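Local coordinates for bluetongue virus COAT protein VP7 (Bluetongue virus, PDB 1BVP), which forms homotrimeric capsomers, 260 of which assemble on a VP3 scaffold, helping to form the inner capsid of the virus, at residues 59-64 with 321-326; 79-84 with 325-330; 127-132 with 151-156; 185-190 with 246-251. All blocks are in the same frame, centred on the assembly; numbering follows the deposited sequence.

Contact 1: residues 59-64 with 321-326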
loop_
_atom_site.group_PDB
_atom_site.type_symbol
_atom_site.label_atom_id
_atom_site.label_comp_id
_atom_site.label_asym_id
_atom_site.label_seq_id
_atom_site.Cartn_x
_atom_site.Cartn_y
_atom_site.Cartn_z
ATOM N N ASN A 59 19.048 28.773 -8.147
ATOM C CA ASN A 59 18.585 29.160 -6.825
ATOM C C ASN A 59 17.360 30.045 -6.941
ATOM O O ASN A 59 16.331 29.847 -6.277
ATOM C CB ASN A 59 19.662 29.929 -6.094
ATOM C CG ASN A 59 20.750 29.045 -5.556
ATOM O OD1 ASN A 59 20.638 27.820 -5.526
ATOM N ND2 ASN A 59 21.817 29.662 -5.118
ATOM N N GLU A 60 17.456 31.007 -7.840
ATOM C CA GLU A 60 16.374 31.958 -8.048
ATOM C C GLU A 60 15.070 31.255 -8.472
ATOM O O GLU A 60 13.986 31.595 -7.987
ATOM C CB GLU A 60 16.845 32.989 -9.070
ATOM C CG GLU A 60 16.000 34.214 -9.160
ATOM C CD GLU A 60 16.497 35.327 -8.286
ATOM O OE1 GLU A 60 17.190 35.018 -7.261
ATOM O OE2 GLU A 60 16.168 36.503 -8.645
ATOM N N MET A 61 15.171 30.258 -9.351
ATOM C CA MET A 61 13.975 29.535 -9.785
ATOM C C MET A 61 13.439 28.693 -8.634
ATOM O O MET A 61 12.220 28.620 -8.419
ATOM C CB MET A 61 14.257 28.627 -10.971
ATOM C CG MET A 61 12.990 27.933 -11.441
ATOM S SD MET A 61 13.209 26.951 -12.921
ATOM C CE MET A 61 12.552 28.125 -14.047
ATOM N N PHE A 62 14.358 28.059 -7.900
ATOM C CA PHE A 62 13.975 27.261 -6.755
ATOM C C PHE A 62 13.261 28.141 -5.726
ATOM O O PHE A 62 12.242 27.731 -5.148
ATOM C CB PHE A 62 15.164 26.579 -6.101
ATOM C CG PHE A 62 14.766 25.755 -4.919
ATOM C CD1 PHE A 62 14.090 24.549 -5.102
ATOM C CD2 PHE A 62 14.941 26.239 -3.626
ATOM C CE1 PHE A 62 13.581 23.841 -4.016
ATOM C CE2 PHE A 62 14.437 25.543 -2.528
ATOM C CZ PHE A 62 13.753 24.344 -2.719
ATOM N N PHE A 63 13.770 29.354 -5.501
ATOM C CA PHE A 63 13.125 30.244 -4.551
ATOM C C PHE A 63 11.732 30.604 -4.997
ATOM O O PHE A 63 10.851 30.801 -4.167
ATOM C CB PHE A 63 13.934 31.492 -4.334
ATOM C CG PHE A 63 15.251 31.245 -3.670
ATOM C CD1 PHE A 63 15.441 30.138 -2.843
ATOM C CD2 PHE A 63 16.315 32.127 -3.867
ATOM C CE1 PHE A 63 16.671 29.917 -2.222
ATOM C CE2 PHE A 63 17.544 31.908 -3.251
ATOM C CZ PHE A 63 17.729 30.808 -2.429
ATOM N N MET A 64 11.505 30.620 -6.312
ATOM C CA MET A 64 10.182 30.948 -6.838
ATOM C C MET A 64 9.242 29.806 -6.475
ATOM O O MET A 64 8.100 30.017 -6.098
ATOM C CB MET A 64 10.229 31.124 -8.358
ATOM C CG MET A 64 8.860 31.365 -8.935
ATOM S SD MET A 64 8.782 31.321 -10.697
ATOM C CE MET A 64 9.175 29.583 -11.114
ATOM N N THR A 321 15.542 18.334 -6.119
ATOM C CA THR A 321 16.383 17.326 -6.714
ATOM C C THR A 321 16.846 17.673 -8.130
ATOM O O THR A 321 18.004 17.417 -8.446
ATOM C CB THR A 321 15.702 15.932 -6.594
ATOM O OG1 THR A 321 16.018 15.396 -5.307
ATOM C CG2 THR A 321 16.153 14.958 -7.658
ATOM N N VAL A 322 15.969 18.218 -8.990
ATOM C CA VAL A 322 16.414 18.569 -10.338
ATOM C C VAL A 322 17.173 19.902 -10.424
ATOM O O VAL A 322 18.197 19.947 -11.081
ATOM C CB VAL A 322 15.331 18.399 -11.438
ATOM C CG1 VAL A 322 14.224 17.499 -10.951
ATOM C CG2 VAL A 322 14.825 19.675 -11.920
ATOM N N LEU A 323 16.746 20.943 -9.702
ATOM C CA LEU A 323 17.452 22.229 -9.714
ATOM C C LEU A 323 18.780 22.268 -8.955
ATOM O O LEU A 323 19.615 23.110 -9.239
ATOM C CB LEU A 323 16.551 23.363 -9.215
ATOM C CG LEU A 323 15.361 23.642 -10.157
ATOM C CD1 LEU A 323 14.514 24.820 -9.708
ATOM C CD2 LEU A 323 15.902 23.910 -11.541
ATOM N N ARG A 324 18.973 21.367 -7.987
ATOM C CA ARG A 324 20.185 21.288 -7.164
ATOM C C ARG A 324 20.632 22.646 -6.623
ATOM O O ARG A 324 21.811 22.997 -6.728
ATOM C CB ARG A 324 21.369 20.664 -7.905
ATOM C CG ARG A 324 21.112 19.788 -9.126
ATOM C CD ARG A 324 21.896 18.478 -9.053
ATOM N NE ARG A 324 21.182 17.515 -8.189
ATOM C CZ ARG A 324 21.480 17.230 -6.911
ATOM N NH1 ARG A 324 22.512 17.820 -6.297
ATOM N NH2 ARG A 324 20.702 16.393 -6.216
ATOM N N PRO A 325 19.731 23.386 -5.951
ATOM C CA PRO A 325 20.141 24.695 -5.432
ATOM C C PRO A 325 21.125 24.595 -4.272
ATOM O O PRO A 325 21.308 23.520 -3.700
ATOM C CB PRO A 325 18.817 25.319 -5.014
ATOM C CG PRO A 325 18.029 24.175 -4.566
ATOM C CD PRO A 325 18.342 23.074 -5.563
ATOM N N GLU A 326 21.814 25.701 -3.988
ATOM C CA GLU A 326 22.791 25.784 -2.906
ATOM C C GLU A 326 22.635 27.103 -2.215
ATOM O O GLU A 326 22.900 28.153 -2.779
ATOM C CB GLU A 326 24.222 25.702 -3.407
ATOM C CG GLU A 326 24.625 24.351 -3.953
ATOM C CD GLU A 326 26.068 24.339 -4.437
ATOM O OE1 GLU A 326 26.922 25.019 -3.801
ATOM O OE2 GLU A 326 26.342 23.669 -5.464
#
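Polar grip at one end and apolar packing at the other join helix 55-73 to the chain as it leaves helix 304-323. The polar part belongs to the N59 carboxamide, which holds both the N-H and the carbonyl of E326. Its OD1 accepts from E326 N at 2.9 Å, the donor lying in the plane of the side-chain carbonyl and on a lone pair. Its ND2 donates to E326 O at 3.0 Å, a more bent bond that meets the acceptor from above the carbonyl plane. With both ends engaged, the amide cannot flip without losing the pair.

The apolar part rests on F62, M61, L323 and P325. F62 holds CG anti to its backbone N (chi1 -180°), and P325 lays CG over one ring face, 3.9 Å from the centroid and nearest the rim, a CH-pi contact. L323 sends CD1 to the helix, 3.7 Å from F62 N and 3.9 Å from M61 CG, crossing the M61 side chain at about a right angle. R324, with positive phi (47°), turns the chain between L323 and P325 so that both meet the helix.

L316 and V319 of helix 304-323 add to the packing on F62, M61 also packs on C15 of helix 2-15 and I37 of helix 27-44, and T321 and V322 lie against A110 of a neighbouring subunit.

Contact 2: residues 79-84 with 325-330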
loop_
_atom_site.group_PDB
_atom_site.type_symbol
_atom_site.label_atom_id
_atom_site.label_comp_id
_atom_site.label_asym_id
_atom_site.label_seq_id
_atom_site.Cartn_x
_atom_site.Cartn_y
_atom_site.Cartn_z
ATOM N N PRO A 79 12.295 34.131 9.181
ATOM C CA PRO A 79 13.676 34.285 8.706
ATOM C C PRO A 79 14.544 33.057 8.883
ATOM O O PRO A 79 15.335 32.972 9.816
ATOM C CB PRO A 79 14.182 35.459 9.533
ATOM C CG PRO A 79 13.472 35.229 10.861
ATOM C CD PRO A 79 12.064 34.872 10.431
ATOM N N ILE A 80 14.461 32.138 7.940
ATOM C CA ILE A 80 15.257 30.925 8.044
ATOM C C ILE A 80 16.555 31.025 7.263
ATOM O O ILE A 80 17.453 30.177 7.404
ATOM C CB ILE A 80 14.471 29.744 7.488
ATOM C CG1 ILE A 80 14.154 29.986 6.009
ATOM C CG2 ILE A 80 13.175 29.624 8.220
ATOM C CD1 ILE A 80 13.228 28.975 5.384
ATOM N N SER A 81 16.692 32.077 6.467
ATOM C CA SER A 81 17.873 32.146 5.632
ATOM C C SER A 81 18.354 33.518 5.243
ATOM O O SER A 81 17.571 34.455 5.056
ATOM C CB SER A 81 17.595 31.334 4.354
ATOM O OG SER A 81 18.670 31.385 3.449
ATOM N N PRO A 82 19.670 33.666 5.176
ATOM C CA PRO A 82 20.287 34.946 4.790
ATOM C C PRO A 82 20.249 35.091 3.250
ATOM O O PRO A 82 20.430 36.175 2.714
ATOM C CB PRO A 82 21.729 34.796 5.300
ATOM C CG PRO A 82 22.008 33.313 5.180
ATOM C CD PRO A 82 20.679 32.680 5.623
ATOM N N ASP A 83 19.958 33.985 2.566
ATOM C CA ASP A 83 19.918 33.926 1.115
ATOM C C ASP A 83 18.533 33.989 0.541
ATOM O O ASP A 83 18.357 34.381 -0.605
ATOM C CB ASP A 83 20.608 32.644 0.624
ATOM C CG ASP A 83 22.097 32.633 0.932
ATOM O OD1 ASP A 83 22.659 33.712 1.252
ATOM O OD2 ASP A 83 22.723 31.551 0.873
ATOM N N TYR A 84 17.542 33.601 1.327
ATOM C CA TYR A 84 16.174 33.588 0.842
ATOM C C TYR A 84 15.259 34.341 1.761
ATOM O O TYR A 84 15.317 34.199 2.993
ATOM C CB TYR A 84 15.684 32.143 0.697
ATOM C CG TYR A 84 14.173 31.985 0.620
ATOM C CD1 TYR A 84 13.482 32.209 -0.574
ATOM C CD2 TYR A 84 13.425 31.627 1.740
ATOM C CE1 TYR A 84 12.093 32.087 -0.658
ATOM C CE2 TYR A 84 12.020 31.507 1.660
ATOM C CZ TYR A 84 11.369 31.743 0.456
ATOM O OH TYR A 84 9.994 31.689 0.382
ATOM N N PRO A 325 19.731 23.386 -5.951
ATOM C CA PRO A 325 20.141 24.695 -5.432
ATOM C C PRO A 325 21.125 24.595 -4.272
ATOM O O PRO A 325 21.308 23.520 -3.700
ATOM C CB PRO A 325 18.817 25.319 -5.014
ATOM C CG PRO A 325 18.029 24.175 -4.566
ATOM C CD PRO A 325 18.342 23.074 -5.563
ATOM N N GLU A 326 21.814 25.701 -3.988
ATOM C CA GLU A 326 22.791 25.784 -2.906
ATOM C C GLU A 326 22.635 27.103 -2.215
ATOM O O GLU A 326 22.900 28.153 -2.779
ATOM C CB GLU A 326 24.222 25.702 -3.407
ATOM C CG GLU A 326 24.625 24.351 -3.953
ATOM C CD GLU A 326 26.068 24.339 -4.437
ATOM O OE1 GLU A 326 26.922 25.019 -3.801
ATOM O OE2 GLU A 326 26.342 23.669 -5.464
ATOM N N PHE A 327 22.185 27.055 -0.983
ATOM C CA PHE A 327 22.018 28.264 -0.221
ATOM C C PHE A 327 22.155 27.914 1.245
ATOM O O PHE A 327 22.206 26.736 1.602
ATOM C CB PHE A 327 20.689 28.927 -0.538
ATOM C CG PHE A 327 19.513 28.050 -0.320
ATOM C CD1 PHE A 327 19.192 27.053 -1.239
ATOM C CD2 PHE A 327 18.701 28.223 0.792
ATOM C CE1 PHE A 327 18.077 26.241 -1.055
ATOM C CE2 PHE A 327 17.579 27.417 0.988
ATOM C CZ PHE A 327 17.270 26.429 0.065
ATOM N N ALA A 328 22.202 28.939 2.085
ATOM C CA ALA A 328 22.386 28.771 3.519
ATOM C C ALA A 328 21.128 28.871 4.361
ATOM O O ALA A 328 20.269 29.721 4.114
ATOM C CB ALA A 328 23.381 29.784 4.002
ATOM N N ILE A 329 21.055 28.028 5.390
ATOM C CA ILE A 329 19.928 28.022 6.331
ATOM C C ILE A 329 20.514 28.220 7.736
ATOM O O ILE A 329 21.556 27.642 8.074
ATOM C CB ILE A 329 19.138 26.707 6.226
ATOM C CG1 ILE A 329 18.403 26.677 4.885
ATOM C CG2 ILE A 329 18.145 26.602 7.348
ATOM C CD1 ILE A 329 17.701 25.404 4.598
ATOM N N HIS A 330 19.908 29.104 8.519
ATOM C CA HIS A 330 20.413 29.382 9.870
ATOM C C HIS A 330 20.514 28.133 10.722
ATOM O O HIS A 330 19.559 27.360 10.837
ATOM C CB HIS A 330 19.534 30.405 10.595
ATOM C CG HIS A 330 19.654 31.798 10.065
ATOM N ND1 HIS A 330 20.862 32.349 9.671
ATOM C CD2 HIS A 330 18.713 32.745 9.833
ATOM C CE1 HIS A 330 20.655 33.574 9.210
ATOM N NE2 HIS A 330 19.360 33.840 9.298
#
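An ST turn at S81 organises the loop that follows helix 55-73 and docks it, antiparallel, against the loop that follows helix 304-323. S81 OG stands anti to its own backbone N (chi1 178°) and so swings over the next residues, accepting from D83 N at 3.0 Å and, less straight, from Y84 N at 3.3 Å. The same oxygen donates to A328 O, nearly along the axis of that C=O, so three bonds fix the hydroxyl.

The other polar atom of the A328 backbone is taken by D83: A328 N donates to D83 OD2 at 2.9 Å, approaching from above the carboxylate plane. S81 takes the carbonyl of A328 and D83 its N-H, so the two residues flanking P82 hold it between them. Further along, H330 N donates to I80 O at 2.9 Å in an almost straight bond (169°). Apolar contacts fill in around these bonds. P82 meets H330 tip to tip, its CD over the imidazole face 4.1 Å from the ring centroid, while P82 CG rests 4.0 Å from A328 CB. Separately, the carbonyl oxygen of P79 lies in the imidazole plane at the ring edge, near CD2.

I329 packs on T277 and L281 of helix 276-286, which places the two loops beside that helix. Bonds from S81 OG to the second and third residues onward define an ST motif, here used to join two loops without a regular sheet.

Contact 3: residues 127-132 with 151-156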
loop_
_atom_site.group_PDB
_atom_site.type_symbol
_atom_site.label_atom_id
_atom_site.label_comp_id
_atom_site.label_asym_id
_atom_site.label_seq_id
_atom_site.Cartn_x
_atom_site.Cartn_y
_atom_site.Cartn_z
ATOM N N GLY A 127 -4.096 -3.931 15.380
ATOM C CA GLY A 127 -4.967 -4.909 15.998
ATOM C C GLY A 127 -6.128 -4.237 16.700
ATOM O O GLY A 127 -5.971 -3.168 17.329
ATOM N N PHE A 128 -7.293 -4.872 16.613
ATOM C CA PHE A 128 -8.480 -4.323 17.236
ATOM C C PHE A 128 -8.291 -4.039 18.726
ATOM O O PHE A 128 -8.870 -3.103 19.266
ATOM C CB PHE A 128 -9.659 -5.254 17.012
ATOM C CG PHE A 128 -10.957 -4.674 17.472
ATOM C CD1 PHE A 128 -11.382 -4.833 18.785
ATOM C CD2 PHE A 128 -11.755 -3.964 16.607
ATOM C CE1 PHE A 128 -12.579 -4.296 19.217
ATOM C CE2 PHE A 128 -12.963 -3.421 17.037
ATOM C CZ PHE A 128 -13.371 -3.593 18.344
ATOM N N PHE A 129 -7.471 -4.849 19.389
ATOM C CA PHE A 129 -7.210 -4.701 20.828
ATOM C C PHE A 129 -5.837 -4.194 21.156
ATOM O O PHE A 129 -5.313 -4.486 22.217
ATOM C CB PHE A 129 -7.393 -6.027 21.556
ATOM C CG PHE A 129 -8.772 -6.573 21.471
ATOM C CD1 PHE A 129 -9.789 -6.046 22.277
ATOM C CD2 PHE A 129 -9.072 -7.590 20.560
ATOM C CE1 PHE A 129 -11.118 -6.528 22.170
ATOM C CE2 PHE A 129 -10.368 -8.078 20.446
ATOM C CZ PHE A 129 -11.403 -7.542 21.253
ATOM N N LEU A 130 -5.249 -3.421 20.265
ATOM C CA LEU A 130 -3.934 -2.890 20.520
ATOM C C LEU A 130 -3.872 -2.066 21.804
ATOM O O LEU A 130 -2.884 -2.106 22.531
ATOM C CB LEU A 130 -3.502 -2.020 19.351
ATOM C CG LEU A 130 -2.087 -1.446 19.497
ATOM C CD1 LEU A 130 -1.065 -2.430 18.936
ATOM C CD2 LEU A 130 -1.999 -0.102 18.788
ATOM N N GLU A 131 -4.932 -1.343 22.125
ATOM C CA GLU A 131 -4.845 -0.509 23.307
ATOM C C GLU A 131 -5.473 -1.089 24.548
ATOM O O GLU A 131 -6.373 -0.500 25.129
ATOM C CB GLU A 131 -5.380 0.880 23.012
ATOM C CG GLU A 131 -4.685 1.526 21.833
ATOM C CD GLU A 131 -5.049 2.982 21.642
ATOM O OE1 GLU A 131 -6.225 3.348 21.898
ATOM O OE2 GLU A 131 -4.140 3.749 21.235
ATOM N N THR A 132 -4.945 -2.226 24.977
ATOM C CA THR A 132 -5.408 -2.923 26.166
ATOM C C THR A 132 -4.268 -2.937 27.191
ATOM O O THR A 132 -3.094 -3.099 26.824
ATOM C CB THR A 132 -5.796 -4.365 25.820
ATOM O OG1 THR A 132 -4.760 -4.967 25.018
ATOM C CG2 THR A 132 -7.094 -4.387 25.068
ATOM N N ALA A 151 -14.856 -14.551 28.718
ATOM C CA ALA A 151 -14.153 -14.063 27.527
ATOM C C ALA A 151 -13.023 -13.187 28.013
ATOM O O ALA A 151 -13.205 -12.321 28.872
ATOM C CB ALA A 151 -15.076 -13.256 26.663
ATOM N N VAL A 152 -11.879 -13.313 27.380
ATOM C CA VAL A 152 -10.743 -12.549 27.837
ATOM C C VAL A 152 -9.822 -12.232 26.613
ATOM O O VAL A 152 -9.845 -12.985 25.629
ATOM C CB VAL A 152 -10.105 -13.445 28.964
ATOM C CG1 VAL A 152 -8.827 -14.115 28.535
ATOM C CG2 VAL A 152 -9.987 -12.714 30.211
ATOM N N VAL A 153 -9.070 -11.121 26.626
ATOM C CA VAL A 153 -8.203 -10.839 25.478
ATOM C C VAL A 153 -6.853 -11.526 25.602
ATOM O O VAL A 153 -6.221 -11.439 26.652
ATOM C CB VAL A 153 -8.026 -9.270 25.076
ATOM C CG1 VAL A 153 -9.004 -8.367 25.780
ATOM C CG2 VAL A 153 -6.581 -8.770 25.215
ATOM N N CYS A 154 -6.406 -12.176 24.525
ATOM C CA CYS A 154 -5.138 -12.861 24.537
ATOM C C CYS A 154 -4.137 -12.435 23.483
ATOM O O CYS A 154 -3.106 -13.082 23.277
ATOM C CB CYS A 154 -5.374 -14.350 24.449
ATOM S SG CYS A 154 -6.423 -14.838 23.144
ATOM N N GLY A 155 -4.428 -11.342 22.798
ATOM C CA GLY A 155 -3.519 -10.859 21.769
ATOM C C GLY A 155 -4.035 -9.517 21.334
ATOM O O GLY A 155 -5.122 -9.107 21.768
ATOM N N PRO A 156 -3.297 -8.807 20.473
ATOM C CA PRO A 156 -3.699 -7.479 19.982
ATOM C C PRO A 156 -4.905 -7.586 19.061
ATOM O O PRO A 156 -5.631 -6.619 18.886
ATOM C CB PRO A 156 -2.484 -7.016 19.199
ATOM C CG PRO A 156 -1.350 -7.925 19.647
ATOM C CD PRO A 156 -2.029 -9.230 19.863
#
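F129 turns its backbone and CB to the carbonyls of G155 and P156. With CG anti to the carbonyl carbon (chi1 -62°), the side chain sets its edge, near the ring plane, toward P156 O and brings CD1 to 4.3 Å from V153 CG1. The other aromatic, F128, takes a different course: CG anti to its backbone N (chi1 -173°) swings the ring away from the strand, and its CD1 stands 3.6 Å above the F129 plane, over the ring centre. An edge of F128 is thus directed at a face of F129.

These residues occupy the central positions of a type I beta turn from G127 to L130, closed by L130 N to G127 O at 3.0 Å. The turn lies in the antiparallel beta domain of VP7, a jelly roll, where it packs on the hairpin that joins strands 149-155 and 158-163. F129 N, not used in the bond that closes the turn, donates to P156 O at 2.6 Å, in the carbonyl plane.

Beyond the turn the chain folds back on F129: T132 OG1 donates to F129 O at 2.9 Å, nearly along the C=O axis, and T132 OG1 also comes within 4.2 Å of V153 CG2. R189 of a neighbouring subunit reaches this loop, its NH2 bonding L130 O and its NE bonding T132 OG1, while P156 packs against Q246 of that subunit.

Contact 4: residues 185-190 with 246-251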
loop_
_atom_site.group_PDB
_atom_site.type_symbol
_atom_site.label_atom_id
_atom_site.label_comp_id
_atom_site.label_asym_id
_atom_site.label_seq_id
_atom_site.Cartn_x
_atom_site.Cartn_y
_atom_site.Cartn_z
ATOM N N TYR A 185 -14.496 -8.011 11.251
ATOM C CA TYR A 185 -14.409 -9.280 10.554
ATOM C C TYR A 185 -13.701 -10.287 11.439
ATOM O O TYR A 185 -12.525 -10.153 11.806
ATOM C CB TYR A 185 -13.755 -9.120 9.172
ATOM C CG TYR A 185 -14.553 -8.191 8.273
ATOM C CD1 TYR A 185 -14.382 -6.800 8.337
ATOM C CD2 TYR A 185 -15.527 -8.687 7.426
ATOM C CE1 TYR A 185 -15.165 -5.934 7.594
ATOM C CE2 TYR A 185 -16.323 -7.825 6.665
ATOM C CZ TYR A 185 -16.138 -6.444 6.757
ATOM O OH TYR A 185 -16.946 -5.596 6.018
ATOM N N LEU A 186 -14.500 -11.274 11.808
ATOM C CA LEU A 186 -14.154 -12.342 12.708
ATOM C C LEU A 186 -13.953 -13.706 12.097
ATOM O O LEU A 186 -14.466 -14.000 11.021
ATOM C CB LEU A 186 -15.349 -12.520 13.638
ATOM C CG LEU A 186 -15.500 -11.734 14.913
ATOM C CD1 LEU A 186 -14.635 -10.516 14.931
ATOM C CD2 LEU A 186 -16.939 -11.410 15.087
ATOM N N VAL A 187 -13.172 -14.524 12.787
ATOM C CA VAL A 187 -13.079 -15.947 12.460
ATOM C C VAL A 187 -12.860 -16.624 13.805
ATOM O O VAL A 187 -12.117 -16.100 14.640
ATOM C CB VAL A 187 -12.118 -16.395 11.292
ATOM C CG1 VAL A 187 -11.339 -15.269 10.735
ATOM C CG2 VAL A 187 -11.290 -17.597 11.698
ATOM N N TRP A 188 -13.700 -17.624 14.104
ATOM C CA TRP A 188 -13.603 -18.349 15.393
ATOM C C TRP A 188 -13.114 -19.765 15.223
ATOM O O TRP A 188 -13.381 -20.428 14.214
ATOM C CB TRP A 188 -14.913 -18.316 16.209
ATOM C CG TRP A 188 -16.010 -19.258 15.743
ATOM C CD1 TRP A 188 -16.991 -19.001 14.822
ATOM C CD2 TRP A 188 -16.209 -20.622 16.157
ATOM N NE1 TRP A 188 -17.772 -20.119 14.623
ATOM C CE2 TRP A 188 -17.314 -21.129 15.425
ATOM C CE3 TRP A 188 -15.568 -21.463 17.088
ATOM C CZ2 TRP A 188 -17.782 -22.434 15.584
ATOM C CZ3 TRP A 188 -16.039 -22.751 17.251
ATOM C CH2 TRP A 188 -17.134 -23.228 16.498
ATOM N N ARG A 189 -12.322 -20.207 16.185
ATOM C CA ARG A 189 -11.781 -21.555 16.140
ATOM C C ARG A 189 -11.946 -22.258 17.496
ATOM O O ARG A 189 -12.094 -21.615 18.555
ATOM C CB ARG A 189 -10.300 -21.468 15.810
ATOM C CG ARG A 189 -9.998 -20.807 14.515
ATOM C CD ARG A 189 -8.512 -20.675 14.311
ATOM N NE ARG A 189 -8.187 -19.895 13.108
ATOM C CZ ARG A 189 -8.024 -18.566 13.080
ATOM N NH1 ARG A 189 -8.146 -17.844 14.186
ATOM N NH2 ARG A 189 -7.744 -17.943 11.944
ATOM N N ARG A 190 -12.002 -23.579 17.449
ATOM C CA ARG A 190 -12.041 -24.392 18.670
ATOM C C ARG A 190 -10.575 -24.509 19.097
ATOM O O ARG A 190 -9.712 -24.777 18.237
ATOM C CB ARG A 190 -12.540 -25.817 18.368
ATOM C CG ARG A 190 -14.020 -25.988 18.541
ATOM C CD ARG A 190 -14.494 -27.350 18.076
ATOM N NE ARG A 190 -14.639 -27.444 16.620
ATOM C CZ ARG A 190 -13.864 -28.216 15.860
ATOM N NH1 ARG A 190 -12.900 -28.960 16.429
ATOM N NH2 ARG A 190 -14.012 -28.208 14.537
ATOM N N GLN A 246 -10.834 -14.431 16.537
ATOM C CA GLN A 246 -9.874 -13.501 15.947
ATOM C C GLN A 246 -10.514 -12.370 15.154
ATOM O O GLN A 246 -11.411 -12.626 14.334
ATOM C CB GLN A 246 -9.005 -14.245 14.967
ATOM C CG GLN A 246 -7.919 -13.399 14.405
ATOM C CD GLN A 246 -7.155 -14.102 13.294
ATOM O OE1 GLN A 246 -7.410 -15.274 12.987
ATOM N NE2 GLN A 246 -6.218 -13.383 12.677
ATOM N N VAL A 247 -10.074 -11.133 15.412
ATOM C CA VAL A 247 -10.545 -9.983 14.632
ATOM C C VAL A 247 -9.503 -9.853 13.506
ATOM O O VAL A 247 -8.416 -9.267 13.699
ATOM C CB VAL A 247 -10.621 -8.663 15.443
ATOM C CG1 VAL A 247 -10.911 -7.512 14.522
ATOM C CG2 VAL A 247 -11.723 -8.740 16.470
ATOM N N VAL A 248 -9.815 -10.447 12.352
ATOM C CA VAL A 248 -8.897 -10.412 11.227
ATOM C C VAL A 248 -8.617 -8.995 10.696
ATOM O O VAL A 248 -7.485 -8.690 10.315
ATOM C CB VAL A 248 -9.222 -11.479 10.175
ATOM C CG1 VAL A 248 -10.638 -11.832 10.214
ATOM C CG2 VAL A 248 -8.790 -11.030 8.825
ATOM N N PHE A 249 -9.629 -8.126 10.738
ATOM C CA PHE A 249 -9.504 -6.705 10.401
ATOM C C PHE A 249 -10.845 -6.070 10.629
ATOM O O PHE A 249 -11.863 -6.759 10.683
ATOM C CB PHE A 249 -9.015 -6.431 8.972
ATOM C CG PHE A 249 -9.986 -6.818 7.904
ATOM C CD1 PHE A 249 -9.966 -8.098 7.357
ATOM C CD2 PHE A 249 -10.927 -5.909 7.440
ATOM C CE1 PHE A 249 -10.881 -8.469 6.359
ATOM C CE2 PHE A 249 -11.843 -6.277 6.444
ATOM C CZ PHE A 249 -11.818 -7.557 5.907
ATOM N N TYR A 250 -10.849 -4.761 10.820
ATOM C CA TYR A 250 -12.102 -4.043 11.022
ATOM C C TYR A 250 -12.074 -2.739 10.209
ATOM O O TYR A 250 -10.995 -2.310 9.779
ATOM C CB TYR A 250 -12.328 -3.731 12.508
ATOM C CG TYR A 250 -11.348 -2.748 13.135
ATOM C CD1 TYR A 250 -10.029 -3.126 13.410
ATOM C CD2 TYR A 250 -11.755 -1.456 13.501
ATOM C CE1 TYR A 250 -9.133 -2.234 14.048
ATOM C CE2 TYR A 250 -10.875 -0.559 14.144
ATOM C CZ TYR A 250 -9.579 -0.966 14.417
ATOM O OH TYR A 250 -8.747 -0.164 15.164
ATOM N N ILE A 251 -13.242 -2.127 9.985
ATOM C CA ILE A 251 -13.304 -0.872 9.239
ATOM C C ILE A 251 -13.971 0.237 10.051
ATOM O O ILE A 251 -14.951 0.007 10.751
ATOM C CB ILE A 251 -14.050 -0.985 7.871
ATOM C CG1 ILE A 251 -15.520 -1.272 8.111
ATOM C CG2 ILE A 251 -13.389 -2.014 6.927
ATOM C CD1 ILE A 251 -16.232 -1.640 6.869
#
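Strands 183-195 and 241-252 run antiparallel (153° between these segments), with L186 and V247 a non-hydrogen-bonded pair and V187 and Q246 a hydrogen-bonded one, while V248, with helical phi/psi (-63°/-35°), is inserted opposite Y185, consistent with a beta bulge. Beyond V248, Y185 N still donates to F249 O at 3.0 Å.

Y185, V187, Q246 and F249 share one sheet face. The Y185 and F249 ring planes differ by 20° but are displaced, so that they scarcely overlap, with centroids 4.5 Å apart, and Y185 CB sits over the F249 face. V187 CG1 meets V248 CG1 at 3.5 Å. On the other face L186 CD1 touches V247 CG2 at 3.7 Å.

Q246, extended, offers OE1 to R189, whose NH1 and NH2 both grip it end-on at 2.9 Å, the oxygen lying in the guanidinium plane. R189 is also bound by L130 of a neighbouring subunit. Q246 therefore probably fixes the rotation of a guanidinium that also bonds across the trimer interface, and the amide itself brings no charge.

How the contacts relate
From the N terminus, the chain passes 59-64 and 79-84 in the helical domain, then enters the beta domain. There contact 3 closes a short loop between 127-132 and 151-156, and contact 4 closes a longer one, 185-190 to 246-251, in series with it. The chain returns to the helical domain, where contacts 1 and 2 close on overlapping segments, 321-326 and 325-330, with P325 and E326 in both, so contacts 3 and 4 are nested inside both. Contacts 1 and 2 touch through F62 and F63, which meet F327, F63 also meeting Y84; contacts 3 and 4 touch where F128 packs on V247 and Y250. The two pairs lie about 50 Å apart between centres, on opposite sides of the chain's centre.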